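Local coordinates for benzyl alcohol dehydrogenase (Acinetobacter calcoaceticus, PDB 1F8F), which catalyses the NAD-dependent oxidation of aromatic alcohols such as benzyl alcohol to their aldehydes, probably at a zinc ion in its catalytic domain, at residues R27-D32 against I71-P76; V38-M43 against K365-I370; V87-G92 against N154-V159; G118-G123 against N136-A141. All blocks are in the same frame, centred on the assembly; numbering follows the deposited sequence.

Contact 1: R27-D32 against I71-P76; sequences RQPQGD and IEAIGP
Gln28 reaches Ala73 because its side chain is bent: chi1 of -87° sets CG, and a nearly eclipsed chi2 of -16° folds CD back so that the amide comes down towards the strand. Its OE1 then lies 3.9 Å from Ala73 CB. A water joins OE1, by a weak bond, to Glu72 OE2, to which it donates. Pro29 carries the apolar part of the contact. The CG corner of its ring sits 4.2 Å from Ala73 CB and 4.0 Å from Ile74 O, and the small methyl of Ala73 suits a loop lying this close to the strand's end. Further on, the backbone of the loop meets Gly75 and the ring of Pro76. Gly31 O touches Pro76, 3.4 Å from its CD, and the proline nitrogen beside it has no hydrogen to give. Gly75 packs its CA 3.8 Å from Gln30 O; a beta carbon on Gly75 would run into that oxygen and Gly31 O, so the residue type suits this spot. Within the loop, Arg27 NH1 donates to Gln28 O at 2.7 Å while Gln30 NE2 lies over one face of the guanidinium, towards its rim. Glu33 OE1 takes a salt bridge from Arg27 NH1 and a hydrogen bond from Gln30 N. This surface contact lays the turn between strands 20-26 and 33-42 beside the end of strand 66-74, where Glu72 and Ala73 form a classic beta bulge opposite Leu35 of strand 33-42, while Pro29 and Arg27 also rest on Leu150 of strand 148-152.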
loop_
_atom_site.group_PDB
_atom_site.type_symbol
_atom_site.label_atom_id
_atom_site.label_comp_id
_atom_site.label_asym_id
_atom_site.label_seq_id
_atom_site.Cartn_x
_atom_site.Cartn_y
_atom_site.Cartn_z
ATOM N N ARG A 27 6.846 -17.776 41.586
ATOM C CA ARG A 27 7.871 -16.859 42.077
ATOM C C ARG A 27 7.610 -15.404 41.753
ATOM O O ARG A 27 6.780 -15.087 40.896
ATOM C CB ARG A 27 9.218 -17.271 41.475
ATOM C CG ARG A 27 9.516 -16.683 40.116
ATOM C CD ARG A 27 10.768 -17.232 39.465
ATOM N NE ARG A 27 10.832 -16.916 38.055
ATOM C CZ ARG A 27 10.803 -15.832 37.324
ATOM N NH1 ARG A 27 10.699 -14.609 37.815
ATOM N NH2 ARG A 27 10.886 -15.978 36.006
ATOM N N GLN A 28 8.383 -14.521 42.389
ATOM C CA GLN A 28 8.281 -13.102 42.088
ATOM C C GLN A 28 8.911 -12.817 40.700
ATOM O O GLN A 28 9.703 -13.556 40.139
ATOM C CB GLN A 28 8.927 -12.173 43.079
ATOM C CG GLN A 28 8.227 -11.649 44.294
ATOM C CD GLN A 28 6.733 -11.770 44.321
ATOM O OE1 GLN A 28 6.023 -10.765 44.246
ATOM N NE2 GLN A 28 6.268 -13.005 44.468
ATOM N N PRO A 29 8.504 -11.705 40.132
ATOM C CA PRO A 29 8.931 -11.304 38.807
ATOM C C PRO A 29 10.296 -10.631 38.773
ATOM O O PRO A 29 10.727 -9.946 39.690
ATOM C CB PRO A 29 7.860 -10.289 38.420
ATOM C CG PRO A 29 7.539 -9.631 39.729
ATOM C CD PRO A 29 7.509 -10.750 40.705
ATOM N N GLN A 30 10.989 -10.858 37.658
ATOM C CA GLN A 30 12.304 -10.275 37.417
ATOM C C GLN A 30 12.272 -9.385 36.180
ATOM O O GLN A 30 11.222 -9.067 35.608
ATOM C CB GLN A 30 13.338 -11.403 37.362
ATOM C CG GLN A 30 13.498 -12.107 38.706
ATOM C CD GLN A 30 14.373 -13.334 38.746
ATOM O OE1 GLN A 30 15.490 -13.274 39.285
ATOM N NE2 GLN A 30 13.928 -14.479 38.224
ATOM N N GLY A 31 13.442 -8.918 35.779
ATOM C CA GLY A 31 13.624 -8.018 34.657
ATOM C C GLY A 31 12.388 -7.192 34.310
ATOM O O GLY A 31 12.014 -6.245 34.998
ATOM N N ASP A 32 11.811 -7.539 33.155
ATOM C CA ASP A 32 10.603 -6.868 32.668
ATOM C C ASP A 32 9.334 -7.721 32.748
ATOM O O ASP A 32 8.234 -7.420 32.193
ATOM C CB ASP A 32 10.926 -6.240 31.333
ATOM C CG ASP A 32 10.973 -7.126 30.110
ATOM O OD1 ASP A 32 10.989 -8.357 30.201
ATOM O OD2 ASP A 32 10.947 -6.563 28.976
ATOM N N ILE A 71 -2.674 -6.127 38.074
ATOM C CA ILE A 71 -1.244 -6.226 38.429
ATOM C C ILE A 71 -1.044 -6.111 39.941
ATOM O O ILE A 71 -1.389 -5.131 40.554
ATOM C CB ILE A 71 -0.391 -5.200 37.699
ATOM C CG1 ILE A 71 -0.390 -5.457 36.174
ATOM C CG2 ILE A 71 1.045 -5.291 38.220
ATOM C CD1 ILE A 71 0.144 -4.297 35.377
ATOM N N GLU A 72 -0.326 -7.042 40.486
ATOM C CA GLU A 72 0.083 -7.373 41.808
ATOM C C GLU A 72 1.568 -7.144 42.109
ATOM O O GLU A 72 1.994 -7.165 43.272
ATOM C CB GLU A 72 -0.130 -8.906 41.929
ATOM C CG GLU A 72 0.334 -9.597 43.163
ATOM C CD GLU A 72 -0.530 -9.578 44.406
ATOM O OE1 GLU A 72 -1.747 -9.286 44.426
ATOM O OE2 GLU A 72 0.073 -9.905 45.450
ATOM N N ALA A 73 2.382 -7.077 41.075
ATOM C CA ALA A 73 3.811 -6.866 41.173
ATOM C C ALA A 73 4.470 -6.761 39.780
ATOM O O ALA A 73 4.141 -7.538 38.886
ATOM C CB ALA A 73 4.472 -7.968 41.995
ATOM N N ILE A 74 5.345 -5.770 39.629
ATOM C CA ILE A 74 6.074 -5.519 38.398
ATOM C C ILE A 74 7.557 -5.781 38.603
ATOM O O ILE A 74 7.972 -5.666 39.743
ATOM C CB ILE A 74 5.976 -4.054 37.935
ATOM C CG1 ILE A 74 6.386 -3.124 39.077
ATOM C CG2 ILE A 74 4.586 -3.753 37.415
ATOM C CD1 ILE A 74 6.315 -1.661 38.694
ATOM N N GLY A 75 8.354 -6.141 37.635
ATOM C CA GLY A 75 9.796 -6.305 37.845
ATOM C C GLY A 75 10.418 -4.897 37.848
ATOM O O GLY A 75 9.784 -3.856 37.649
ATOM N N PRO A 76 11.725 -4.867 38.097
ATOM C CA PRO A 76 12.469 -3.614 38.136
ATOM C C PRO A 76 12.662 -2.858 36.837
ATOM O O PRO A 76 12.698 -1.622 36.878
ATOM C CB PRO A 76 13.764 -4.039 38.799
ATOM C CG PRO A 76 13.931 -5.507 38.570
ATOM C CD PRO A 76 12.560 -6.065 38.384
HETATM O O HOH W 1 3.132 -10.816 45.897
#

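Contact 2: V38-M43 against K365-I370; sequences VVATGM and KPIIKI
Thr41 and Ile368 face each other as a hydrogen-bonded pair of two antiparallel strands in the mixed sheet of the GroES-like catalytic domain, to which the chain's last strand, 365-369, returns after the Rossmann-fold coenzyme domain. On the side of Thr41 and Ile368, Ile370 CD1 touches both Val38 CG1 at 3.9 Å and Thr41 OG1 at 3.6 Å, the hydroxyl itself being bonded to Ser144 O. Farther along, Met43 and Ile368 cross obliquely, and Met43 CE meets Ile368 CD1 at 3.8 Å; the flexible methionine bends at chi3 (-72°), which sets this methyl, while Ile351 of helix 351-360 touches both side chains. Pro366, across from Met43, sets CG against Met43 CB. On the other face, Ala40 CB fits against Ile367 CG2 at 3.6 Å. In the backbone, the non-hydrogen-bonded pairs add CA-H...O contacts, from Ala40 CA to Ile368 O at 3.3 Å and from Gly42 CA to Pro366 O at 3.5 Å. Lys365 curls back through bends at chi2 and chi3. Its side chain lies about 5 Å from the bound NAD; its NZ is salt-bridged to Glu66 and, from above the carbonyl plane of Met43, donates to Met43 O at 2.9 Å.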
loop_
_atom_site.group_PDB
_atom_site.type_symbol
_atom_site.label_atom_id
_atom_site.label_comp_id
_atom_site.label_asym_id
_atom_site.label_seq_id
_atom_site.Cartn_x
_atom_site.Cartn_y
_atom_site.Cartn_z
ATOM N N VAL A 38 -5.194 -13.090 38.420
ATOM C CA VAL A 38 -6.219 -13.356 37.413
ATOM C C VAL A 38 -7.686 -13.273 37.869
ATOM O O VAL A 38 -8.111 -13.988 38.788
ATOM C CB VAL A 38 -5.911 -14.737 36.820
ATOM C CG1 VAL A 38 -6.911 -15.190 35.753
ATOM C CG2 VAL A 38 -4.480 -14.814 36.268
ATOM N N VAL A 39 -8.521 -12.492 37.186
ATOM C CA VAL A 39 -9.954 -12.404 37.468
ATOM C C VAL A 39 -10.709 -13.463 36.669
ATOM O O VAL A 39 -11.481 -14.258 37.236
ATOM C CB VAL A 39 -10.496 -10.993 37.223
ATOM C CG1 VAL A 39 -12.010 -10.854 37.361
ATOM C CG2 VAL A 39 -9.859 -9.976 38.193
ATOM N N ALA A 40 -10.389 -13.593 35.345
ATOM C CA ALA A 40 -11.005 -14.603 34.498
ATOM C C ALA A 40 -10.230 -14.839 33.194
ATOM O O ALA A 40 -9.497 -13.987 32.718
ATOM C CB ALA A 40 -12.480 -14.239 34.220
ATOM N N THR A 41 -10.376 -16.044 32.626
ATOM C CA THR A 41 -9.602 -16.445 31.474
ATOM C C THR A 41 -10.477 -17.119 30.420
ATOM O O THR A 41 -11.109 -18.117 30.756
ATOM C CB THR A 41 -8.532 -17.488 31.829
ATOM O OG1 THR A 41 -7.648 -16.945 32.812
ATOM C CG2 THR A 41 -7.629 -17.895 30.657
ATOM N N GLY A 42 -10.445 -16.603 29.194
ATOM C CA GLY A 42 -11.232 -17.239 28.139
ATOM C C GLY A 42 -10.766 -18.619 27.740
ATOM O O GLY A 42 -9.600 -18.965 27.944
ATOM N N MET A 43 -11.623 -19.435 27.131
ATOM C CA MET A 43 -11.309 -20.766 26.656
ATOM C C MET A 43 -11.432 -20.790 25.120
ATOM O O MET A 43 -12.385 -20.330 24.528
ATOM C CB MET A 43 -12.220 -21.894 27.152
ATOM C CG MET A 43 -11.689 -23.270 26.728
ATOM S SD MET A 43 -12.912 -24.571 27.194
ATOM C CE MET A 43 -12.667 -24.568 28.969
ATOM N N LYS A 365 -18.065 -18.724 23.158
ATOM C CA LYS A 365 -16.872 -18.347 23.910
ATOM C C LYS A 365 -17.025 -18.484 25.424
ATOM O O LYS A 365 -17.403 -17.530 26.100
ATOM C CB LYS A 365 -16.457 -16.888 23.533
ATOM C CG LYS A 365 -15.365 -16.273 24.376
ATOM C CD LYS A 365 -14.062 -17.094 24.305
ATOM C CE LYS A 365 -13.459 -17.118 22.907
ATOM N NZ LYS A 365 -12.221 -17.983 22.835
ATOM N N PRO A 366 -16.554 -19.561 26.002
ATOM C CA PRO A 366 -16.536 -19.722 27.478
ATOM C C PRO A 366 -15.511 -18.838 28.145
ATOM O O PRO A 366 -14.465 -18.489 27.566
ATOM C CB PRO A 366 -16.228 -21.188 27.683
ATOM C CG PRO A 366 -16.091 -21.857 26.332
ATOM C CD PRO A 366 -15.950 -20.738 25.312
ATOM N N ILE A 367 -15.716 -18.403 29.377
ATOM C CA ILE A 367 -14.871 -17.607 30.248
ATOM C C ILE A 367 -14.867 -18.195 31.662
ATOM O O ILE A 367 -15.919 -18.461 32.257
ATOM C CB ILE A 367 -15.175 -16.120 30.346
ATOM C CG1 ILE A 367 -15.197 -15.433 28.967
ATOM C CG2 ILE A 367 -14.071 -15.461 31.200
ATOM C CD1 ILE A 367 -15.303 -13.919 28.955
ATOM N N ILE A 368 -13.735 -18.796 32.035
ATOM C CA ILE A 368 -13.567 -19.426 33.342
ATOM C C ILE A 368 -13.356 -18.327 34.370
ATOM O O ILE A 368 -12.318 -17.632 34.371
ATOM C CB ILE A 368 -12.407 -20.471 33.321
ATOM C CG1 ILE A 368 -12.566 -21.479 32.218
ATOM C CG2 ILE A 368 -12.395 -21.270 34.646
ATOM C CD1 ILE A 368 -11.881 -21.441 30.893
ATOM N N LYS A 369 -14.324 -18.098 35.245
ATOM C CA LYS A 369 -14.193 -17.155 36.365
ATOM C C LYS A 369 -13.319 -17.796 37.455
ATOM O O LYS A 369 -13.625 -18.914 37.837
ATOM C CB LYS A 369 -15.474 -16.729 37.035
ATOM C CG LYS A 369 -16.300 -15.682 36.324
ATOM C CD LYS A 369 -17.499 -15.329 37.246
ATOM C CE LYS A 369 -18.593 -14.694 36.398
ATOM N NZ LYS A 369 -19.377 -13.678 37.163
ATOM N N ILE A 370 -12.254 -17.127 37.822
ATOM C CA ILE A 370 -11.221 -17.605 38.714
ATOM C C ILE A 370 -11.123 -16.885 40.054
ATOM O O ILE A 370 -11.242 -17.563 41.068
ATOM C CB ILE A 370 -9.895 -17.557 37.936
ATOM C CG1 ILE A 370 -9.954 -18.619 36.830
ATOM C CG2 ILE A 370 -8.708 -17.798 38.863
ATOM C CD1 ILE A 370 -8.839 -18.596 35.808
#

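Contact 3: V87-G92 against N154-V159; sequences VVLSYG and NNTVKV
Val88 and Val157 form the hydrogen-bonded pair at the middle of two antiparallel strands, 87-89 and 156-159, whose directions differ by 151°. Val88 N donates to Val157 O at 3.0 Å, and Val157 N returns the bond to Val88 O. Beyond the strand proper, Ser90 N bonds to Asn155 O, so the pairing continues into the loop. On one face Thr156 CG2 is the hub: Val87 CG1 packs on it at 3.5 Å, and Leu89 CD2 lies beside it at 4.0 Å, the side chains of Leu89 and Thr156 pointing the same way. A threonine suits the place because its methyl turns to these apolar neighbours while OG1 bonds to Arg152 O and Ser151 OG. On the opposite face Val88 CG2 meets Val159 CG1 at 4.1 Å, one branch of each beta-branched side chain being used. Asn155 closes the end of the pairing. Its CG stands between the backbone N and carbonyl carbon (chi1 62°), the crowded position, and ND2 donates to Ser90 O at 3.2 Å by a nearly straight bond of 167°, from above the carbonyl plane. Its OD1 accepts from Arg152 N, so both ends of the buried amide are used and its flip is fixed. Val36 of strand 33-42 packs against Val87 and Leu89 on the face that holds Thr156, whereas Val157 lies against Ile325 and Pro326 of helix 321-333; strand 86-89 pairs with 156-159 along one edge and with 66-74 along the other.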
loop_
_atom_site.group_PDB
_atom_site.type_symbol
_atom_site.label_atom_id
_atom_site.label_comp_id
_atom_site.label_asym_id
_atom_site.label_seq_id
_atom_site.Cartn_x
_atom_site.Cartn_y
_atom_site.Cartn_z
ATOM N N VAL A 87 -5.367 -5.557 33.154
ATOM C CA VAL A 87 -4.718 -5.982 31.938
ATOM C C VAL A 87 -5.326 -7.208 31.240
ATOM O O VAL A 87 -6.065 -8.068 31.751
ATOM C CB VAL A 87 -3.219 -6.323 32.202
ATOM C CG1 VAL A 87 -2.329 -5.111 32.559
ATOM C CG2 VAL A 87 -3.118 -7.312 33.370
ATOM N N VAL A 88 -4.969 -7.230 29.934
ATOM C CA VAL A 88 -5.324 -8.367 29.051
ATOM C C VAL A 88 -4.031 -9.059 28.630
ATOM O O VAL A 88 -3.047 -8.351 28.351
ATOM C CB VAL A 88 -6.187 -7.850 27.889
ATOM C CG1 VAL A 88 -6.300 -8.996 26.861
ATOM C CG2 VAL A 88 -7.599 -7.455 28.336
ATOM N N LEU A 89 -3.772 -10.313 28.738
ATOM C CA LEU A 89 -2.534 -11.001 28.458
ATOM C C LEU A 89 -2.705 -11.692 27.094
ATOM O O LEU A 89 -3.540 -12.559 26.895
ATOM C CB LEU A 89 -2.361 -12.181 29.423
ATOM C CG LEU A 89 -2.558 -11.861 30.900
ATOM C CD1 LEU A 89 -1.978 -12.998 31.766
ATOM C CD2 LEU A 89 -1.829 -10.563 31.293
ATOM N N SER A 90 -1.933 -11.229 26.147
ATOM C CA SER A 90 -1.932 -11.596 24.761
ATOM C C SER A 90 -0.844 -12.633 24.505
ATOM O O SER A 90 -0.222 -13.087 25.472
ATOM C CB SER A 90 -1.699 -10.342 23.888
ATOM O OG SER A 90 -1.935 -10.507 22.513
ATOM N N TYR A 91 -0.607 -13.047 23.266
ATOM C CA TYR A 91 0.416 -14.021 22.969
ATOM C C TYR A 91 1.826 -13.472 23.266
ATOM O O TYR A 91 2.079 -12.360 23.661
ATOM C CB TYR A 91 0.348 -14.509 21.540
ATOM C CG TYR A 91 0.456 -13.390 20.496
ATOM C CD1 TYR A 91 1.685 -13.050 19.926
ATOM C CD2 TYR A 91 -0.680 -12.742 20.040
ATOM C CE1 TYR A 91 1.789 -12.024 18.990
ATOM C CE2 TYR A 91 -0.618 -11.729 19.107
ATOM C CZ TYR A 91 0.618 -11.412 18.561
ATOM O OH TYR A 91 0.679 -10.393 17.641
ATOM N N GLY A 92 2.807 -14.348 23.087
ATOM C CA GLY A 92 4.210 -14.235 23.329
ATOM C C GLY A 92 5.145 -13.943 22.173
ATOM O O GLY A 92 5.294 -14.642 21.186
ATOM N N ASN A 154 5.895 -6.757 27.375
ATOM C CA ASN A 154 5.354 -6.573 26.018
ATOM C C ASN A 154 4.095 -7.406 25.743
ATOM O O ASN A 154 3.357 -7.018 24.822
ATOM C CB ASN A 154 6.354 -6.710 24.885
ATOM C CG ASN A 154 6.866 -8.111 24.710
ATOM O OD1 ASN A 154 6.518 -8.993 25.514
ATOM N ND2 ASN A 154 7.678 -8.289 23.663
ATOM N N ASN A 155 3.788 -8.478 26.465
ATOM C CA ASN A 155 2.505 -9.157 26.240
ATOM C C ASN A 155 1.482 -8.722 27.293
ATOM O O ASN A 155 0.427 -9.365 27.296
ATOM C CB ASN A 155 2.554 -10.653 26.082
ATOM C CG ASN A 155 3.054 -11.555 27.194
ATOM O OD1 ASN A 155 4.139 -11.358 27.764
ATOM N ND2 ASN A 155 2.246 -12.566 27.433
ATOM N N THR A 156 1.686 -7.691 28.085
ATOM C CA THR A 156 0.683 -7.303 29.084
ATOM C C THR A 156 0.112 -5.960 28.690
ATOM O O THR A 156 0.768 -4.926 28.724
ATOM C CB THR A 156 1.306 -7.345 30.481
ATOM O OG1 THR A 156 1.913 -8.637 30.675
ATOM C CG2 THR A 156 0.329 -7.203 31.644
ATOM N N VAL A 157 -1.142 -5.883 28.292
ATOM C CA VAL A 157 -1.879 -4.786 27.773
ATOM C C VAL A 157 -2.850 -4.131 28.752
ATOM O O VAL A 157 -3.934 -4.556 29.114
ATOM C CB VAL A 157 -2.675 -5.086 26.494
ATOM C CG1 VAL A 157 -3.127 -3.879 25.731
ATOM C CG2 VAL A 157 -1.913 -6.001 25.530
ATOM N N LYS A 158 -2.475 -2.893 29.126
ATOM C CA LYS A 158 -3.264 -2.063 30.031
ATOM C C LYS A 158 -4.599 -1.685 29.396
ATOM O O LYS A 158 -4.618 -1.192 28.266
ATOM C CB LYS A 158 -2.517 -0.817 30.498
ATOM C CG LYS A 158 -3.356 0.209 31.251
ATOM C CD LYS A 158 -2.472 1.024 32.198
ATOM C CE LYS A 158 -2.935 2.469 32.299
ATOM N NZ LYS A 158 -2.016 3.260 33.199
ATOM N N VAL A 159 -5.704 -1.915 30.107
ATOM C CA VAL A 159 -7.000 -1.460 29.611
ATOM C C VAL A 159 -7.716 -0.684 30.722
ATOM O O VAL A 159 -7.354 -0.675 31.901
ATOM C CB VAL A 159 -7.930 -2.553 29.060
ATOM C CG1 VAL A 159 -7.368 -3.374 27.927
ATOM C CG2 VAL A 159 -8.356 -3.484 30.198
#

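Contact 4: G118-G123 against N136-A141; sequences GADSEG and NDHFFA. With SO4 (sulfate ion), chain D.
His138 meets Asp120 and Ala119 through its ring and its CB. Asp120 CB lies over one face of the imidazole, a CH-pi contact with 3.9 Å to the centroid, displaced towards the rim and nearest NE2. Ala119 O approaches obliquely, 3.2 Å from His138 CB. Beside them Asp137 N donates to Gly118 O at 2.9 Å, and a water links Gly118 N with His138 O. Gly118 has backbone angles, phi 109°, at which a beta carbon would press on the preceding carbonyl, so glycine fits this turn. The second shell sets the ring and the carboxylate. His138 ND1 donates to Asp137 OD1 at 3.0 Å, close to the ring plane but from above the plane of the carboxylate, which holds the ring's rotation. Asp137 OD2 in turn accepts from Ala126 N, so both oxygens are gripped. Asp120 OD1 takes Glu122 N, two residues on, in an Asx turn, and by a shorter, straighter bond of 2.9 Å Gly123 N, which completes the wider Asx motif; short Asp is well suited to both. With Asp120 OD2 4.5 Å from His138 NE2, a positive charge on the imidazole would probably be favoured somewhat. Ser121 OG holds a sulfate, probably from the crystallisation liquor, that Arg152 shares. Both segments belong to the long connection between helix 111-114 and strand 148-152.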
loop_
_atom_site.group_PDB
_atom_site.type_symbol
_atom_site.label_atom_id
_atom_site.label_comp_id
_atom_site.label_asym_id
_atom_site.label_seq_id
_atom_site.Cartn_x
_atom_site.Cartn_y
_atom_site.Cartn_z
ATOM N N GLY A 118 6.847 -24.853 26.269
ATOM C CA GLY A 118 6.439 -25.363 27.556
ATOM C C GLY A 118 7.341 -24.781 28.631
ATOM O O GLY A 118 7.105 -25.027 29.813
ATOM N N ALA A 119 8.276 -23.919 28.232
ATOM C CA ALA A 119 9.178 -23.312 29.194
ATOM C C ALA A 119 9.681 -21.931 28.796
ATOM O O ALA A 119 9.077 -21.234 27.996
ATOM C CB ALA A 119 10.365 -24.268 29.324
ATOM N N ASP A 120 10.778 -21.516 29.457
ATOM C CA ASP A 120 11.336 -20.201 29.149
ATOM C C ASP A 120 12.508 -20.341 28.184
ATOM O O ASP A 120 12.604 -21.341 27.485
ATOM C CB ASP A 120 11.674 -19.352 30.340
ATOM C CG ASP A 120 12.733 -19.836 31.307
ATOM O OD1 ASP A 120 13.445 -20.835 31.086
ATOM O OD2 ASP A 120 12.847 -19.155 32.353
ATOM N N SER A 121 13.319 -19.296 28.104
ATOM C CA SER A 121 14.475 -19.247 27.223
ATOM C C SER A 121 15.509 -20.317 27.561
ATOM O O SER A 121 16.166 -20.801 26.639
ATOM C CB SER A 121 15.179 -17.883 27.282
ATOM O OG SER A 121 14.462 -16.916 26.533
ATOM N N GLU A 122 15.650 -20.655 28.843
ATOM C CA GLU A 122 16.608 -21.660 29.263
ATOM C C GLU A 122 16.058 -23.041 29.569
ATOM O O GLU A 122 16.800 -24.022 29.450
ATOM C CB GLU A 122 17.339 -21.112 30.497
ATOM C CG GLU A 122 18.174 -19.885 30.156
ATOM C CD GLU A 122 17.480 -18.599 30.534
ATOM O OE1 GLU A 122 16.970 -18.515 31.673
ATOM O OE2 GLU A 122 17.434 -17.664 29.719
ATOM N N GLY A 123 14.787 -23.144 29.973
ATOM C CA GLY A 123 14.188 -24.437 30.309
ATOM C C GLY A 123 13.655 -24.378 31.744
ATOM O O GLY A 123 13.080 -25.306 32.298
ATOM N N ASN A 136 5.295 -28.082 33.258
ATOM C CA ASN A 136 5.484 -27.149 32.159
ATOM C C ASN A 136 4.554 -25.952 32.216
ATOM O O ASN A 136 3.363 -26.078 32.520
ATOM C CB ASN A 136 5.280 -27.919 30.842
ATOM C CG ASN A 136 6.450 -28.888 30.694
ATOM O OD1 ASN A 136 7.559 -28.541 31.149
ATOM N ND2 ASN A 136 6.226 -30.049 30.101
ATOM N N ASP A 137 5.090 -24.769 31.951
ATOM C CA ASP A 137 4.368 -23.512 32.000
ATOM C C ASP A 137 4.729 -22.552 30.870
ATOM O O ASP A 137 5.068 -22.956 29.756
ATOM C CB ASP A 137 4.645 -22.881 33.364
ATOM C CG ASP A 137 6.062 -22.349 33.514
ATOM O OD1 ASP A 137 6.915 -22.854 32.771
ATOM O OD2 ASP A 137 6.274 -21.431 34.343
ATOM N N HIS A 138 4.583 -21.241 31.079
ATOM C CA HIS A 138 4.884 -20.270 30.024
ATOM C C HIS A 138 4.092 -20.468 28.755
ATOM O O HIS A 138 4.624 -20.165 27.677
ATOM C CB HIS A 138 6.389 -20.419 29.616
ATOM C CG HIS A 138 7.253 -19.667 30.560
ATOM N ND1 HIS A 138 7.783 -20.233 31.696
ATOM C CD2 HIS A 138 7.679 -18.380 30.563
ATOM C CE1 HIS A 138 8.477 -19.324 32.368
ATOM N NE2 HIS A 138 8.462 -18.198 31.690
ATOM N N PHE A 139 2.869 -20.970 28.832
ATOM C CA PHE A 139 2.048 -21.320 27.680
ATOM C C PHE A 139 1.390 -20.071 27.113
ATOM O O PHE A 139 0.649 -19.347 27.757
ATOM C CB PHE A 139 1.011 -22.375 28.084
ATOM C CG PHE A 139 0.087 -22.758 26.958
ATOM C CD1 PHE A 139 0.587 -23.346 25.823
ATOM C CD2 PHE A 139 -1.292 -22.546 27.057
ATOM C CE1 PHE A 139 -0.227 -23.742 24.806
ATOM C CE2 PHE A 139 -2.113 -22.922 26.010
ATOM C CZ PHE A 139 -1.583 -23.516 24.879
ATOM N N PHE A 140 1.768 -19.736 25.889
ATOM C CA PHE A 140 1.435 -18.497 25.218
ATOM C C PHE A 140 1.969 -17.383 26.135
ATOM O O PHE A 140 1.310 -16.375 26.334
ATOM C CB PHE A 140 -0.044 -18.342 24.903
ATOM C CG PHE A 140 -0.537 -19.029 23.640
ATOM C CD1 PHE A 140 -0.583 -20.378 23.422
ATOM C CD2 PHE A 140 -0.976 -18.139 22.638
ATOM C CE1 PHE A 140 -1.052 -20.857 22.222
ATOM C CE2 PHE A 140 -1.457 -18.613 21.432
ATOM C CZ PHE A 140 -1.495 -19.989 21.219
ATOM N N ALA A 141 3.083 -17.606 26.831
ATOM C CA ALA A 141 3.692 -16.709 27.789
ATOM C C ALA A 141 2.791 -16.234 28.918
ATOM O O ALA A 141 2.934 -15.104 29.438
ATOM C CB ALA A 141 4.298 -15.485 27.049
HETATM S S SO4 D . 14.579 -13.266 27.012
HETATM O O1 SO4 D . 15.376 -13.485 28.269
HETATM O O2 SO4 D . 15.363 -13.810 25.851
HETATM O O3 SO4 D . 14.249 -11.823 26.836
HETATM O O4 SO4 D . 13.303 -14.050 27.147
HETATM O O HOH W 2 6.185 -21.864 25.670
#

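How the contacts relate
The four contacts belong largely to the catalytic domain, and contacts 1, 2 and 3 reach one mixed sheet. Contact 1 touches contact 3 where Ile71 CD1 packs on Val87 CG1 at 3.8 Å, since strands 66-74 and 86-89 are neighbours; their centres are 14 Å apart. Contact 3 meets contact 4 at Tyr91 CB and Phe140 CD2, 4.0 Å apart, and by a weak bond from Asn155 ND2 to Ala141 O. From there Phe140 stacks on His65, which with Cys44 and Cys173 binds one zinc. Contact 2, whose centre is 15 Å from that of contact 3, approaches the site differently: Lys365 passes about 6 Å from a zinc. Contact 1 lies out at the surface.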